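Local coordinates for protein hydrolase, alpha/beta hydrolase FOLD family (PDB 2XMZ) that catalyses, as the MenH synthase of menaquinone biosynthesis, the formation of 2-succinyl-6-hydroxy-2,4-cyclohexadiene-1-carboxylate, at residues Ile108-Glu114 with Val208-Leu213; Arg136-Asp141 with Met184-Arg189. All coordinates share one frame; numbering follows the deposited sequence.

Interaction 1: residues Ile108-Glu114 with Val208-Leu213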
loop_
_atom_site.group_PDB
_atom_site.type_symbol
_atom_site.label_atom_id
_atom_site.label_comp_id
_atom_site.label_asym_id
_atom_site.label_seq_id
_atom_site.Cartn_x
_atom_site.Cartn_y
_atom_site.Cartn_z
ATOM N N ILE A 108 7.486 12.318 -7.888
ATOM C CA ILE A 108 6.043 12.273 -7.812
ATOM C C ILE A 108 5.488 13.681 -7.553
ATOM O O ILE A 108 6.214 14.569 -7.102
ATOM C CB ILE A 108 5.576 11.237 -6.778
ATOM C CG1 ILE A 108 5.996 11.611 -5.342
ATOM C CG2 ILE A 108 6.091 9.812 -7.171
ATOM C CD1 ILE A 108 5.263 10.744 -4.301
ATOM N N SER A 109 4.218 13.883 -7.868
ATOM C CA SER A 109 3.565 15.152 -7.673
ATOM C C SER A 109 2.894 15.225 -6.312
ATOM O O SER A 109 2.997 16.236 -5.638
ATOM C CB SER A 109 2.550 15.385 -8.775
ATOM O OG SER A 109 3.219 15.922 -9.900
ATOM N N ASN A 110 2.230 14.140 -5.925
ATOM C CA ASN A 110 1.504 14.031 -4.644
ATOM C C ASN A 110 1.689 12.638 -4.059
ATOM O O ASN A 110 2.019 11.668 -4.783
ATOM C CB ASN A 110 -0.016 14.244 -4.817
ATOM C CG ASN A 110 -0.362 15.558 -5.485
ATOM O OD1 ASN A 110 -0.285 16.625 -4.875
ATOM N ND2 ASN A 110 -0.788 15.484 -6.734
ATOM N N LEU A 111 1.427 12.525 -2.761
ATOM C CA LEU A 111 1.570 11.255 -2.074
ATOM C C LEU A 111 0.330 10.934 -1.269
ATOM O O LEU A 111 -0.214 11.791 -0.595
ATOM C CB LEU A 111 2.810 11.275 -1.181
ATOM C CG LEU A 111 3.174 9.985 -0.443
ATOM C CD1 LEU A 111 3.555 8.812 -1.417
ATOM C CD2 LEU A 111 4.289 10.265 0.553
ATOM N N ILE A 112 -0.144 9.695 -1.359
ATOM C CA ILE A 112 -1.291 9.289 -0.536
ATOM C C ILE A 112 -0.966 8.002 0.178
ATOM O O ILE A 112 -0.509 7.023 -0.424
ATOM C CB ILE A 112 -2.647 9.155 -1.305
ATOM C CG1 ILE A 112 -2.980 10.446 -2.039
ATOM C CG2 ILE A 112 -3.765 8.866 -0.307
ATOM C CD1 ILE A 112 -4.155 10.329 -3.085
ATOM N N LEU A 113 -1.218 8.021 1.479
ATOM C CA LEU A 113 -0.873 6.931 2.361
ATOM C C LEU A 113 -2.113 6.488 3.130
ATOM O O LEU A 113 -2.750 7.297 3.823
ATOM C CB LEU A 113 0.198 7.417 3.353
ATOM C CG LEU A 113 1.458 8.015 2.691
ATOM C CD1 LEU A 113 2.366 8.563 3.771
ATOM C CD2 LEU A 113 2.199 6.983 1.864
ATOM N N GLU A 114 -2.433 5.204 3.030
ATOM C CA GLU A 114 -3.563 4.654 3.736
ATOM C C GLU A 114 -3.072 3.588 4.688
ATOM O O GLU A 114 -2.468 2.572 4.274
ATOM C CB GLU A 114 -4.606 4.052 2.781
ATOM C CG GLU A 114 -5.795 3.416 3.540
ATOM C CD GLU A 114 -6.619 2.449 2.700
ATOM O OE1 GLU A 114 -6.315 2.255 1.501
ATOM O OE2 GLU A 114 -7.566 1.851 3.257
ATOM N N VAL A 208 6.187 16.958 -1.256
ATOM C CA VAL A 208 4.983 17.010 -2.090
ATOM C C VAL A 208 3.738 17.003 -1.204
ATOM O O VAL A 208 3.796 16.539 -0.065
ATOM C CB VAL A 208 4.939 15.852 -3.151
ATOM C CG1 VAL A 208 6.101 16.006 -4.156
ATOM C CG2 VAL A 208 4.946 14.473 -2.500
ATOM N N PRO A 209 2.618 17.551 -1.710
ATOM C CA PRO A 209 1.394 17.428 -0.932
ATOM C C PRO A 209 1.113 15.959 -0.607
ATOM O O PRO A 209 1.184 15.109 -1.494
ATOM C CB PRO A 209 0.328 18.001 -1.862
ATOM C CG PRO A 209 1.109 19.038 -2.707
ATOM C CD PRO A 209 2.467 18.428 -2.888
ATOM N N THR A 210 0.801 15.677 0.655
ATOM C CA THR A 210 0.616 14.295 1.132
ATOM C C THR A 210 -0.709 14.183 1.878
ATOM O O THR A 210 -1.004 15.004 2.774
ATOM C CB THR A 210 1.792 13.859 2.030
ATOM O OG1 THR A 210 3.003 13.900 1.266
ATOM C CG2 THR A 210 1.616 12.428 2.561
ATOM N N LEU A 211 -1.531 13.211 1.480
ATOM C CA LEU A 211 -2.749 12.904 2.219
ATOM C C LEU A 211 -2.492 11.632 3.014
ATOM O O LEU A 211 -2.064 10.650 2.464
ATOM C CB LEU A 211 -3.934 12.669 1.279
ATOM C CG LEU A 211 -5.269 12.247 1.923
ATOM C CD1 LEU A 211 -5.887 13.379 2.810
ATOM C CD2 LEU A 211 -6.252 11.798 0.850
ATOM N N ILE A 212 -2.749 11.675 4.315
ATOM C CA ILE A 212 -2.604 10.497 5.173
ATOM C C ILE A 212 -3.963 10.072 5.715
ATOM O O ILE A 212 -4.716 10.894 6.257
ATOM C CB ILE A 212 -1.599 10.762 6.319
ATOM C CG1 ILE A 212 -0.215 11.089 5.738
ATOM C CG2 ILE A 212 -1.560 9.577 7.282
ATOM C CD1 ILE A 212 0.690 11.944 6.644
ATOM N N LEU A 213 -4.285 8.791 5.541
ATOM C CA LEU A 213 -5.564 8.245 5.973
ATOM C C LEU A 213 -5.299 7.134 6.973
ATOM O O LEU A 213 -4.405 6.305 6.776
ATOM C CB LEU A 213 -6.361 7.707 4.780
ATOM C CG LEU A 213 -6.576 8.654 3.592
ATOM C CD1 LEU A 213 -7.257 7.953 2.441
ATOM C CD2 LEU A 213 -7.374 9.882 3.988
#

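Interaction 2: residues Arg136-Asp141 with Met184-Arg189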
loop_
_atom_site.group_PDB
_atom_site.type_symbol
_atom_site.label_atom_id
_atom_site.label_comp_id
_atom_site.label_asym_id
_atom_site.label_seq_id
_atom_site.Cartn_x
_atom_site.Cartn_y
_atom_site.Cartn_z
ATOM N N ARG A 136 6.432 -16.283 10.231
ATOM C CA ARG A 136 5.299 -16.281 9.314
ATOM C C ARG A 136 5.678 -16.822 7.932
ATOM O O ARG A 136 4.966 -17.676 7.388
ATOM C CB ARG A 136 4.717 -14.885 9.182
ATOM C CG ARG A 136 3.998 -14.377 10.401
ATOM C CD ARG A 136 3.354 -13.059 10.058
ATOM N NE ARG A 136 2.463 -12.618 11.114
ATOM C CZ ARG A 136 2.428 -11.391 11.612
ATOM N NH1 ARG A 136 3.218 -10.428 11.132
ATOM N NH2 ARG A 136 1.570 -11.116 12.573
ATOM N N ALA A 137 6.799 -16.341 7.379
ATOM C CA ALA A 137 7.329 -16.888 6.113
ATOM C C ALA A 137 7.558 -18.407 6.180
ATOM O O ALA A 137 7.169 -19.134 5.273
ATOM C CB ALA A 137 8.603 -16.155 5.684
ATOM N N LYS A 138 8.169 -18.890 7.262
ATOM C CA LYS A 138 8.350 -20.333 7.443
ATOM C C LYS A 138 7.006 -21.072 7.444
ATOM O O LYS A 138 6.871 -22.099 6.789
ATOM C CB LYS A 138 9.154 -20.649 8.717
ATOM C CG LYS A 138 10.679 -20.412 8.617
ATOM C CD LYS A 138 11.251 -20.153 10.013
ATOM C CE LYS A 138 12.619 -20.807 10.222
ATOM N NZ LYS A 138 13.713 -19.856 9.914
ATOM N N VAL A 139 6.016 -20.530 8.149
ATOM C CA VAL A 139 4.663 -21.109 8.194
ATOM C C VAL A 139 4.053 -21.194 6.785
ATOM O O VAL A 139 3.371 -22.160 6.446
ATOM C CB VAL A 139 3.716 -20.292 9.114
ATOM C CG1 VAL A 139 2.289 -20.841 9.044
ATOM C CG2 VAL A 139 4.213 -20.304 10.569
ATOM N N LEU A 140 4.309 -20.174 5.969
ATOM C CA LEU A 140 3.808 -20.148 4.596
ATOM C C LEU A 140 4.465 -21.229 3.732
ATOM O O LEU A 140 3.765 -22.049 3.155
ATOM C CB LEU A 140 3.977 -18.753 3.980
ATOM C CG LEU A 140 2.901 -17.728 4.382
ATOM C CD1 LEU A 140 3.418 -16.269 4.252
ATOM C CD2 LEU A 140 1.646 -17.938 3.527
ATOM N N ASP A 141 5.800 -21.229 3.658
ATOM C CA ASP A 141 6.572 -22.231 2.903
ATOM C C ASP A 141 6.187 -23.679 3.236
ATOM O O ASP A 141 6.333 -24.579 2.395
ATOM C CB ASP A 141 8.071 -22.063 3.184
ATOM C CG ASP A 141 8.764 -21.088 2.242
ATOM O OD1 ASP A 141 8.135 -20.593 1.269
ATOM O OD2 ASP A 141 9.971 -20.825 2.485
ATOM N N MET A 184 4.572 -15.160 -0.905
ATOM C CA MET A 184 4.245 -14.383 0.281
ATOM C C MET A 184 5.397 -14.463 1.279
ATOM O O MET A 184 5.764 -13.465 1.874
ATOM C CB MET A 184 2.914 -14.856 0.899
ATOM C CG MET A 184 1.704 -14.645 -0.036
ATOM S SD MET A 184 1.457 -12.856 -0.392
ATOM C CE MET A 184 2.302 -12.688 -1.969
ATOM N N ALA A 185 5.974 -15.651 1.428
ATOM C CA ALA A 185 7.125 -15.849 2.310
ATOM C C ALA A 185 8.314 -14.980 1.879
ATOM O O ALA A 185 8.931 -14.315 2.712
ATOM C CB ALA A 185 7.525 -17.338 2.345
ATOM N N LYS A 186 8.606 -14.955 0.575
ATOM C CA LYS A 186 9.713 -14.190 0.088
ATOM C C LYS A 186 9.429 -12.709 0.292
ATOM O O LYS A 186 10.311 -11.989 0.719
ATOM C CB LYS A 186 10.066 -14.542 -1.364
ATOM C CG LYS A 186 11.312 -13.802 -1.876
ATOM C CD LYS A 186 11.683 -14.233 -3.281
ATOM C CE LYS A 186 12.800 -13.353 -3.879
ATOM N NZ LYS A 186 14.038 -13.385 -3.048
ATOM N N ALA A 187 8.199 -12.256 0.003
ATOM C CA ALA A 187 7.823 -10.857 0.267
ATOM C C ALA A 187 8.116 -10.465 1.717
ATOM O O ALA A 187 8.724 -9.415 1.974
ATOM C CB ALA A 187 6.337 -10.597 -0.082
ATOM N N LEU A 188 7.689 -11.293 2.657
ATOM C CA LEU A 188 7.985 -11.048 4.086
ATOM C C LEU A 188 9.478 -10.969 4.387
ATOM O O LEU A 188 9.931 -10.017 5.028
ATOM C CB LEU A 188 7.327 -12.103 4.982
ATOM C CG LEU A 188 5.794 -12.035 5.075
ATOM C CD1 LEU A 188 5.255 -13.260 5.811
ATOM C CD2 LEU A 188 5.308 -10.722 5.715
ATOM N N ARG A 189 10.243 -11.966 3.932
ATOM C CA ARG A 189 11.688 -11.975 4.208
ATOM C C ARG A 189 12.439 -10.805 3.565
ATOM O O ARG A 189 13.366 -10.277 4.166
ATOM C CB ARG A 189 12.338 -13.322 3.837
ATOM C CG ARG A 189 11.643 -14.561 4.463
ATOM C CD ARG A 189 12.500 -15.823 4.482
ATOM N NE ARG A 189 11.704 -17.049 4.307
ATOM C CZ ARG A 189 11.325 -17.893 5.276
ATOM N NH1 ARG A 189 11.622 -17.682 6.572
ATOM N NH2 ARG A 189 10.615 -18.962 4.948
#

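Interaction 1: residues Ile108-Glu114 with Val208-Leu213
L111 and T210 stand side by side where two parallel strands of the alpha/beta hydrolase sheet meet. Strand 110-114 and the first part of strand 210-215 run in register, from L111 opposite T210 to E114 opposite L213. Four backbone hydrogen bonds join them. L111 N donates to P209 O (2.9 Å), and L211 N to L111 O. L113 N donates to L211 O, and L213 N to L113 O (2.7 Å).

One face carries L111, L113, T210 and I212. L113 CD1 settles in a notch, 4.1 Å from both T210 CG2 and I212 CG1. L111 has CG anti to its own N (chi1 -176°), and its CD2 branch rests against T210 CG2. Helix 92-103 packs on L111 and L113, and helix 219-231 on I212.

The other face carries I112, L211, E114 and L213. I112 CG2 lies against L211 CD2 at 4.0 Å. F262 of helix 252-266 covers I112. The E114 carboxylate turns away from the partner strand, its OE1 hydrogen-bonded to H248 ND1.

Ahead of T210, V208 is the main bump. V208 CB faces S109 O at 3.2 Å, and V208 CG1 fits against I108 O. V208 CG2 points in between I108 CD1 and L111 CB. The P209 ring lies beside the N110 amide, with P209 CB 3.4 Å from N110 OD1. T210 OG1 donates to V208 O at 3.1 Å, from 43° above the carbonyl plane.

Interaction 2: residues Arg136-Asp141 with Met184-Arg189
The apolar contacts centre on two alanines, with A137 CB 3.7 Å from A185 CB. A137 CA and A185 CA are only 3.9 Å apart, so two small residues let the helices come close. L140 closes one flank. L140 CD1 reaches M184 CB at 3.7 Å and L188 CD1 at 3.9 Å. The L140 and L188 side chains cross at about a right angle. L188 CD1 also touches CB of R136.

Helices 123-143 and 181-191 pack antiparallel here, with segment axes 8.3 Å apart and crossing at -165°. Both belong to the helical region inserted between strands 110-114 and 210-215, consistent with the cap of alpha/beta hydrolases. Helix 145-152 covers R136 and L140, with F148 touching both.

The polar contacts lie on the more exposed flank. R189 bends at chi3 (-146°) and lays its guanidinium over A137, with A137 CB 3.2 Å above the centre of the plane. R189 NH2 forms a salt bridge to D141 OD2 at 3.2 Å. The oxygen lies near the guanidinium plane, but NH2 meets the carboxylate from above its plane. The aliphatic K138 CG comes in at the guanidinium edge, 3.5 Å from R189 NH1.

How the interactions relate
Interaction 2 is nested inside the chain loop that interaction 1 closes. The order is strand 110-114, helix 123-143, helix 181-191, strand 210-215. The chain leaves the sheet after 110-114, forms a largely helical excursion, and returns to the neighbouring parallel strand. Interaction 1 lies in the buried sheet, and interaction 2 in the excursion on the opposite side of the chain's centre. Their centres are 29 Å apart, and their nearest atoms about 15 Å. They share no secondary-structure element. This fits a core-and-cap layout, in which such a cap commonly overlies the active site. A probable S91-D218-H245 triad belongs to the core.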